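Local coordinates for putative HpcE protein (Mycolicibacterium smegmatis, PDB 6V77), which belongs to the fumarylacetoacetate hydrolase family and holds a zinc ion in a fold built on mixed beta sheets, at residues Q112-L124 / T241-L255. Residues are numbered along the deposited sequence; the frame is centred on the assembly and turned at random. Where two conformers were deposited one is given.
Sequences QLPAGSVDWEVEL and TPSGVGMGRNPKRFL. With ZN (zinc ion), chain L.
Asp119 grips the 3-10 turn 246-248 with both carboxylate oxygens. Asp119 OD1 takes the N-H of Gly246 on its syn lone pair (OD1 to Gly246 N 2.7 Å). Asp119 OD2 takes the N-H of Met247 from above the carboxylate plane (OD2 to Met247 N 2.9 Å). The Trp120 ring lies against the same turn. Gly246 N and Asp119 OD1 lie over one face of the indole, both toward its rim. Trp120 CG lies between its backbone N and carbonyl carbon (chi1 55°), which turns the indole toward Gly244 and Gly246. Trp120 NE1 donates to Gly244 O at 3.1 Å. Arg249 NE reaches that oxygen from the opposite face of its carbonyl plane, so two bonds hold it. Leu255 CG packs at the edge of the indole, 3.8 Å from Trp120 CE3. Leu255 N gives a nearly straight hydrogen bond to Val118 O (170° at the hydrogen). Ser117 CB sits over the centre of the Phe254 ring, a CH-pi contact of 3.4 Å to the centroid. Near the metal, Thr241 OG1 donates to Val122 O at 2.7 Å, and Thr241 CG2 packs against the carboxylate carbon of Glu121. Glu121 OE1 and Glu123 OE2 bind the zinc ion, with a water and Asp152. In the second shell, Arg156 forms salt bridges to Asp119 OD2 and Glu121 OE2, and Gly240 N bonds to Glu123 OE1. The loop after strand 236-238 thus packs along the metal-bearing strand 118-128, beside the acidic Glu-Glu-Asp metal site of the fumarylacetoacetate hydrolase fold.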
ATOM      1  N   GLN B 112      -5.543   3.859 -20.487  1.00 29.22           N
ATOM      2  CA  GLN B 112      -4.508   4.602 -21.191  1.00 33.37           C
ATOM      3  C   GLN B 112      -3.212   3.802 -21.158  1.00 29.97           C
ATOM      4  O   GLN B 112      -2.811   3.305 -20.099  1.00 34.36           O
ATOM      5  CB  GLN B 112      -4.315   5.982 -20.551  1.00 39.21           C
ATOM      6  CG  GLN B 112      -5.577   6.852 -20.559  1.00 46.10           C
ATOM      7  CD  GLN B 112      -5.939   7.359 -21.953  1.00 60.27           C
ATOM      8  OE1 GLN B 112      -5.065   7.732 -22.738  1.00 65.45           O
ATOM      9  NE2 GLN B 112      -7.233   7.380 -22.262  1.00 59.97           N
ATOM     10  N   LEU B 113      -2.590   3.639 -22.329  1.00 33.46           N
ATOM     11  CA  LEU B 113      -1.288   2.993 -22.452  1.00 29.27           C
ATOM     12  C   LEU B 113      -0.172   3.992 -22.200  1.00 30.91           C
ATOM     13  O   LEU B 113       0.055   4.888 -23.022  1.00 32.89           O
ATOM     14  CB  LEU B 113      -1.102   2.399 -23.850  1.00 34.89           C
ATOM     15  CG  LEU B 113      -1.908   1.174 -24.246  1.00 34.36           C
ATOM     16  CD1 LEU B 113      -1.819   1.024 -25.771  1.00 32.59           C
ATOM     17  CD2 LEU B 113      -1.389  -0.059 -23.512  1.00 33.40           C
ATOM     18  N   PRO B 114       0.548   3.880 -21.095  1.00 34.02           N
ATOM     19  CA  PRO B 114       1.792   4.635 -20.961  1.00 36.79           C
ATOM     20  C   PRO B 114       2.804   4.138 -21.976  1.00 35.89           C
ATOM     21  O   PRO B 114       2.678   3.042 -22.530  1.00 30.99           O
ATOM     22  CB  PRO B 114       2.242   4.324 -19.535  1.00 34.21           C
ATOM     23  CG  PRO B 114       1.650   2.980 -19.264  1.00 35.00           C
ATOM     24  CD  PRO B 114       0.321   2.981 -19.950  1.00 33.03           C
ATOM     25  N   ALA B 115       3.813   4.969 -22.223  1.00 35.56           N
ATOM     26  CA  ALA B 115       4.935   4.532 -23.039  1.00 38.87           C
ATOM     27  C   ALA B 115       5.556   3.289 -22.420  1.00 36.24           C
ATOM     28  O   ALA B 115       5.611   3.147 -21.192  1.00 40.46           O
ATOM     29  CB  ALA B 115       5.977   5.647 -23.153  1.00 46.39           C
ATOM     30  N   GLY B 116       6.005   2.367 -23.273  1.00 31.38           N
ATOM     31  CA  GLY B 116       6.654   1.164 -22.798  1.00 33.85           C
ATOM     32  C   GLY B 116       5.985  -0.094 -23.332  1.00 35.32           C
ATOM     33  O   GLY B 116       5.443  -0.105 -24.445  1.00 34.02           O
ATOM     34  N   SER B 117       6.066  -1.158 -22.539  1.00 31.84           N
ATOM     35  CA  SER B 117       5.649  -2.502 -22.933  1.00 31.36           C
ATOM     36  C   SER B 117       4.576  -2.950 -21.953  1.00 28.86           C
ATOM     37  O   SER B 117       4.888  -3.504 -20.892  1.00 31.63           O
ATOM     38  CB  SER B 117       6.848  -3.459 -22.931  1.00 31.35           C
ATOM     39  OG  SER B 117       7.830  -3.044 -23.871  1.00 32.89           O
ATOM     40  N   VAL B 118       3.312  -2.699 -22.284  1.00 28.69           N
ATOM     41  CA  VAL B 118       2.224  -2.956 -21.343  1.00 27.74           C
ATOM     42  C   VAL B 118       1.682  -4.365 -21.567  1.00 28.35           C
ATOM     43  O   VAL B 118       1.302  -4.735 -22.685  1.00 29.87           O
ATOM     44  CB  VAL B 118       1.119  -1.899 -21.474  1.00 32.07           C
ATOM     45  CG1 VAL B 118       0.023  -2.181 -20.507  1.00 27.39           C
ATOM     46  CG2 VAL B 118       1.706  -0.492 -21.224  1.00 32.00           C
ATOM     47  N   ASP B 119       1.625  -5.135 -20.490  1.00 27.31           N
ATOM     48  CA  ASP B 119       1.375  -6.561 -20.544  1.00 27.34           C
ATOM     49  C   ASP B 119       0.148  -6.882 -19.699  1.00 29.64           C
ATOM     50  O   ASP B 119      -0.164  -6.165 -18.742  1.00 26.79           O
ATOM     51  CB  ASP B 119       2.594  -7.306 -20.028  1.00 27.43           C
ATOM     52  CG  ASP B 119       2.685  -8.719 -20.526  1.00 32.24           C
ATOM     53  OD1 ASP B 119       1.750  -9.203 -21.208  1.00 34.16           O
ATOM     54  OD2 ASP B 119       3.727  -9.339 -20.241  1.00 30.35           O
ATOM     55  N   TRP B 120      -0.546  -7.960 -20.064  1.00 28.30           N
ATOM     56  CA  TRP B 120      -1.775  -8.407 -19.412  1.00 26.29           C
ATOM     57  C   TRP B 120      -1.483  -9.546 -18.441  1.00 25.95           C
ATOM     58  O   TRP B 120      -0.557 -10.336 -18.652  1.00 26.43           O
ATOM     59  CB  TRP B 120      -2.785  -8.893 -20.461  1.00 26.96           C
ATOM     60  CG  TRP B 120      -2.206  -9.979 -21.357  1.00 29.45           C
ATOM     61  CD1 TRP B 120      -2.228 -11.329 -21.127  1.00 28.10           C
ATOM     62  CD2 TRP B 120      -1.493  -9.796 -22.590  1.00 28.87           C
ATOM     63  NE1 TRP B 120      -1.591 -11.990 -22.146  1.00 29.14           N
ATOM     64  CE2 TRP B 120      -1.123 -11.074 -23.052  1.00 34.04           C
ATOM     65  CE3 TRP B 120      -1.136  -8.674 -23.347  1.00 29.25           C
ATOM     66  CZ2 TRP B 120      -0.424 -11.266 -24.232  1.00 32.03           C
ATOM     67  CZ3 TRP B 120      -0.435  -8.869 -24.533  1.00 30.35           C
ATOM     68  CH2 TRP B 120      -0.091 -10.155 -24.965  1.00 35.58           C
ATOM     69  N   GLU B 121      -2.323  -9.656 -17.392  1.00 25.20           N
ATOM     70  CA  GLU B 121      -2.196 -10.718 -16.379  1.00 24.87           C
ATOM     71  C   GLU B 121      -3.572 -10.911 -15.723  1.00 24.39           C
ATOM     72  O   GLU B 121      -3.897 -10.181 -14.783  1.00 24.17           O
ATOM     73  CB  GLU B 121      -1.144 -10.359 -15.317  1.00 24.34           C
ATOM     74  CG  GLU B 121       0.311 -10.164 -15.807  1.00 24.83           C
ATOM     75  CD  GLU B 121       1.352 -10.247 -14.692  1.00 28.55           C
ATOM     76  OE1 GLU B 121       0.960 -10.158 -13.512  1.00 28.20           O
ATOM     77  OE2 GLU B 121       2.550 -10.428 -14.981  1.00 32.64           O
ATOM     78  N   VAL B 122      -4.362 -11.890 -16.183  1.00 24.84           N
ATOM     79  CA  VAL B 122      -5.622 -12.179 -15.485  1.00 24.46           C
ATOM     80  C   VAL B 122      -5.307 -12.767 -14.118  1.00 27.13           C
ATOM     81  O   VAL B 122      -4.398 -13.595 -13.978  1.00 25.66           O
ATOM     82  CB  VAL B 122      -6.533 -13.135 -16.284  1.00 25.17           C
ATOM     83  CG1 VAL B 122      -5.835 -14.454 -16.632  1.00 25.82           C
ATOM     84  CG2 VAL B 122      -7.820 -13.447 -15.492  1.00 24.83           C
ATOM     85  N   GLU B 123      -6.044 -12.332 -13.087  1.00 23.25           N
ATOM     86  CA  GLU B 123      -5.805 -12.879 -11.757  1.00 25.89           C
ATOM     87  C   GLU B 123      -7.105 -13.038 -10.985  1.00 25.47           C
ATOM     88  O   GLU B 123      -8.047 -12.256 -11.147  1.00 24.67           O
ATOM     89  CB  GLU B 123      -4.862 -11.998 -10.932  1.00 27.05           C
ATOM     90  CG  GLU B 123      -3.585 -11.636 -11.678  1.00 25.84           C
ATOM     91  CD  GLU B 123      -2.423 -11.321 -10.782  1.00 28.30           C
ATOM     92  OE1 GLU B 123      -2.579 -11.284  -9.544  1.00 26.11           O
ATOM     93  OE2 GLU B 123      -1.340 -11.134 -11.345  1.00 30.89           O
ATOM     94  N   LEU B 124      -7.135 -14.060 -10.130  1.00 22.71           N
ATOM     95  CA  LEU B 124      -8.155 -14.138  -9.094  1.00 22.08           C
ATOM     96  C   LEU B 124      -7.830 -13.114  -8.018  1.00 21.37           C
ATOM     97  O   LEU B 124      -6.692 -13.050  -7.536  1.00 21.75           O
ATOM     98  CB  LEU B 124      -8.204 -15.537  -8.485  1.00 22.30           C
ATOM     99  CG  LEU B 124      -9.168 -15.693  -7.301  1.00 22.00           C
ATOM    100  CD1 LEU B 124     -10.591 -15.593  -7.786  1.00 22.28           C
ATOM    101  CD2 LEU B 124      -8.938 -17.038  -6.617  1.00 23.82           C
ATOM    102  N   THR B 241      -0.808 -14.582 -11.810  1.00 22.98           N
ATOM    103  CA  THR B 241      -1.361 -14.835 -13.135  1.00 25.16           C
ATOM    104  C   THR B 241      -0.789 -16.110 -13.755  1.00 27.70           C
ATOM    105  O   THR B 241       0.391 -16.426 -13.565  1.00 27.07           O
ATOM    106  CB  THR B 241      -1.092 -13.658 -14.096  1.00 24.73           C
ATOM    107  OG1 THR B 241      -1.963 -13.764 -15.223  1.00 26.44           O
ATOM    108  CG2 THR B 241       0.347 -13.627 -14.580  1.00 29.38           C
ATOM    109  N   PRO B 242      -1.596 -16.845 -14.515  1.00 28.75           N
ATOM    110  CA  PRO B 242      -1.103 -18.030 -15.226  1.00 25.00           C
ATOM    111  C   PRO B 242      -0.251 -17.629 -16.433  1.00 26.70           C
ATOM    112  O   PRO B 242      -0.011 -16.450 -16.702  1.00 29.29           O
ATOM    113  CB  PRO B 242      -2.389 -18.755 -15.656  1.00 32.24           C
ATOM    114  CG  PRO B 242      -3.426 -17.676 -15.744  1.00 27.49           C
ATOM    115  CD  PRO B 242      -3.048 -16.658 -14.667  1.00 24.64           C
ATOM    116  N   SER B 243       0.211 -18.636 -17.152  1.00 27.45           N
ATOM    117  CA  SER B 243       1.083 -18.391 -18.297  1.00 27.56           C
ATOM    118  C   SER B 243       0.313 -17.730 -19.442  1.00 31.19           C
ATOM    119  O   SER B 243      -0.919 -17.608 -19.427  1.00 29.39           O
ATOM    120  CB  SER B 243       1.717 -19.691 -18.769  1.00 31.29           C
ATOM    121  OG  SER B 243       0.747 -20.509 -19.400  1.00 34.97           O
ATOM    122  N   GLY B 244       1.060 -17.309 -20.461  1.00 31.76           N
ATOM    123  CA  GLY B 244       0.482 -16.633 -21.604  1.00 30.63           C
ATOM    124  C   GLY B 244       0.691 -15.134 -21.627  1.00 30.46           C
ATOM    125  O   GLY B 244       0.208 -14.472 -22.562  1.00 29.90           O
ATOM    126  N   VAL B 245       1.407 -14.565 -20.656  1.00 28.59           N
ATOM    127  CA  VAL B 245       1.612 -13.121 -20.714  1.00 28.16           C
ATOM    128  C   VAL B 245       2.459 -12.772 -21.939  1.00 31.94           C
ATOM    129  O   VAL B 245       3.181 -13.607 -22.503  1.00 30.51           O
ATOM    130  CB  VAL B 245       2.243 -12.572 -19.423  1.00 31.42           C
ATOM    131  CG1 VAL B 245       1.491 -13.089 -18.210  1.00 28.52           C
ATOM    132  CG2 VAL B 245       3.742 -12.885 -19.350  1.00 28.27           C
ATOM    133  N   GLY B 246       2.353 -11.512 -22.371  1.00 30.88           N
ATOM    134  CA  GLY B 246       3.025 -11.098 -23.593  1.00 33.04           C
ATOM    135  C   GLY B 246       4.536 -11.146 -23.504  1.00 31.29           C
ATOM    136  O   GLY B 246       5.208 -11.455 -24.490  1.00 32.44           O
ATOM    137  N   MET B 247       5.102 -10.856 -22.324  1.00 30.74           N
ATOM    138  CA  MET B 247       6.560 -10.871 -22.251  1.00 31.55           C
ATOM    139  C   MET B 247       7.130 -12.286 -22.339  1.00 32.13           C
ATOM    140  O   MET B 247       8.343 -12.434 -22.526  1.00 34.42           O
ATOM    141  CB  MET B 247       7.041 -10.182 -20.958  1.00 30.91           C
ATOM    142  CG  MET B 247       6.767 -10.978 -19.720  1.00 39.78           C
ATOM    143  SD  MET B 247       7.725 -10.301 -18.346  1.00 45.43           S
ATOM    144  CE  MET B 247       7.103 -11.294 -16.971  1.00 58.14           C
ATOM    145  N   GLY B 248       6.288 -13.318 -22.222  1.00 32.88           N
ATOM    146  CA  GLY B 248       6.708 -14.699 -22.348  1.00 35.48           C
ATOM    147  C   GLY B 248       6.601 -15.284 -23.742  1.00 37.60           C
ATOM    148  O   GLY B 248       7.045 -16.418 -23.967  1.00 35.99           O
ATOM    149  N   ARG B 249       6.030 -14.548 -24.687  1.00 30.86           N
ATOM    150  CA  ARG B 249       5.815 -15.080 -26.025  1.00 35.06           C
ATOM    151  C   ARG B 249       7.047 -14.862 -26.892  1.00 39.60           C
ATOM    152  O   ARG B 249       7.910 -14.037 -26.581  1.00 32.64           O
ATOM    153  CB  ARG B 249       4.577 -14.426 -26.639  1.00 35.63           C
ATOM    154  CG  ARG B 249       3.349 -14.810 -25.812  1.00 33.70           C
ATOM    155  CD  ARG B 249       2.065 -14.082 -26.132  1.00 38.06           C
ATOM    156  NE  ARG B 249       0.966 -14.750 -25.431  1.00 33.66           N
ATOM    157  CZ  ARG B 249       0.226 -15.737 -25.931  1.00 47.37           C
ATOM    158  NH1 ARG B 249       0.421 -16.181 -27.179  1.00 39.68           N
ATOM    159  NH2 ARG B 249      -0.733 -16.270 -25.182  1.00 49.04           N
ATOM    160  N   ASN B 250       7.147 -15.630 -27.976  1.00 33.64           N
ATOM    161  CA  ASN B 250       8.189 -15.414 -28.982  0.65 39.17           C
ATOM    162  C   ASN B 250       7.534 -15.149 -30.331  1.00 38.89           C
ATOM    163  O   ASN B 250       6.928 -16.086 -30.890  1.00 38.70           O
ATOM    164  CB  ASN B 250       9.108 -16.635 -29.056  0.65 40.08           C
ATOM    165  CG  ASN B 250       9.800 -16.922 -27.726  0.65 39.30           C
ATOM    166  OD1 ASN B 250       9.504 -17.911 -27.052  0.65 36.15           O
ATOM    167  ND2 ASN B 250      10.718 -16.051 -27.348  0.65 37.84           N
ATOM    168  N   PRO B 251       7.588 -13.924 -30.877  1.00 37.72           N
ATOM    169  CA  PRO B 251       8.236 -12.778 -30.229  1.00 37.07           C
ATOM    170  C   PRO B 251       7.402 -12.220 -29.071  1.00 34.66           C
ATOM    171  O   PRO B 251       6.241 -12.615 -28.896  1.00 33.30           O
ATOM    172  CB  PRO B 251       8.328 -11.757 -31.356  1.00 42.92           C
ATOM    173  CG  PRO B 251       7.083 -12.004 -32.128  1.00 43.10           C
ATOM    174  CD  PRO B 251       6.855 -13.509 -32.084  1.00 37.66           C
ATOM    175  N   LYS B 252       7.995 -11.351 -28.263  1.00 33.17           N
ATOM    176  CA  LYS B 252       7.212 -10.711 -27.215  1.00 32.07           C
ATOM    177  C   LYS B 252       6.117  -9.856 -27.847  1.00 33.41           C
ATOM    178  O   LYS B 252       6.299  -9.270 -28.921  1.00 36.11           O
ATOM    179  CB  LYS B 252       8.119  -9.863 -26.318  1.00 35.48           C
ATOM    180  CG  LYS B 252       9.099 -10.676 -25.489  1.00 32.71           C
ATOM    181  CD  LYS B 252      10.095  -9.767 -24.765  1.00 33.84           C
ATOM    182  CE  LYS B 252      10.762 -10.477 -23.595  1.00 49.24           C
ATOM    183  NZ  LYS B 252      11.153 -11.882 -23.903  1.00 57.72           N
ATOM    184  N   ARG B 253       4.953  -9.832 -27.203  1.00 30.99           N
ATOM    185  CA  ARG B 253       3.808  -9.078 -27.695  1.00 37.36           C
ATOM    186  C   ARG B 253       3.255  -8.242 -26.556  1.00 36.22           C
ATOM    187  O   ARG B 253       3.102  -8.749 -25.447  1.00 30.78           O
ATOM    188  CB  ARG B 253       2.715 -10.011 -28.216  1.00 42.69           C
ATOM    189  CG  ARG B 253       1.454  -9.299 -28.660  1.00 50.16           C
ATOM    190  CD  ARG B 253       0.287 -10.271 -28.764  1.00 50.85           C
ATOM    191  NE  ARG B 253      -0.868  -9.643 -29.392  1.00 49.76           N
ATOM    192  CZ  ARG B 253      -1.985 -10.282 -29.719  1.00 53.17           C
ATOM    193  NH1 ARG B 253      -2.115 -11.581 -29.472  1.00 46.90           N
ATOM    194  NH2 ARG B 253      -2.976  -9.618 -30.297  1.00 58.61           N
ATOM    195  N   PHE B 254       2.949  -6.975 -26.815  1.00 30.10           N
ATOM    196  CA  PHE B 254       2.362  -6.152 -25.765  1.00 29.36           C
ATOM    197  C   PHE B 254       1.097  -5.489 -26.283  1.00 31.41           C
ATOM    198  O   PHE B 254       0.802  -5.494 -27.488  1.00 30.12           O
ATOM    199  CB  PHE B 254       3.390  -5.134 -25.251  1.00 29.66           C
ATOM    200  CG  PHE B 254       4.606  -5.788 -24.685  1.00 29.73           C
ATOM    201  CD1 PHE B 254       4.531  -6.465 -23.475  1.00 32.73           C
ATOM    202  CD2 PHE B 254       5.797  -5.807 -25.384  1.00 30.64           C
ATOM    203  CE1 PHE B 254       5.638  -7.113 -22.947  1.00 31.25           C
ATOM    204  CE2 PHE B 254       6.916  -6.449 -24.856  1.00 33.09           C
ATOM    205  CZ  PHE B 254       6.826  -7.101 -23.629  1.00 30.66           C
ATOM    206  N   LEU B 255       0.327  -4.933 -25.356  1.00 28.71           N
ATOM    207  CA  LEU B 255      -0.921  -4.287 -25.737  1.00 28.78           C
ATOM    208  C   LEU B 255      -0.641  -3.094 -26.648  1.00 29.81           C
ATOM    209  O   LEU B 255       0.341  -2.360 -26.472  1.00 30.22           O
ATOM    210  CB  LEU B 255      -1.693  -3.866 -24.485  1.00 27.94           C
ATOM    211  CG  LEU B 255      -2.218  -5.085 -23.727  1.00 27.08           C
ATOM    212  CD1 LEU B 255      -2.479  -4.711 -22.242  1.00 27.13           C
ATOM    213  CD2 LEU B 255      -3.467  -5.639 -24.404  1.00 29.38           C
TER
HETATM  214 ZN    ZN L 302       0.688 -10.363 -11.296  0.60 48.61          ZN
HETATM  215  O   HOH W   1       2.529  -1.528 -24.757  1.00 27.24           O
HETATM  216  O   HOH W   2       0.262 -10.271  -9.191  1.00 27.57           O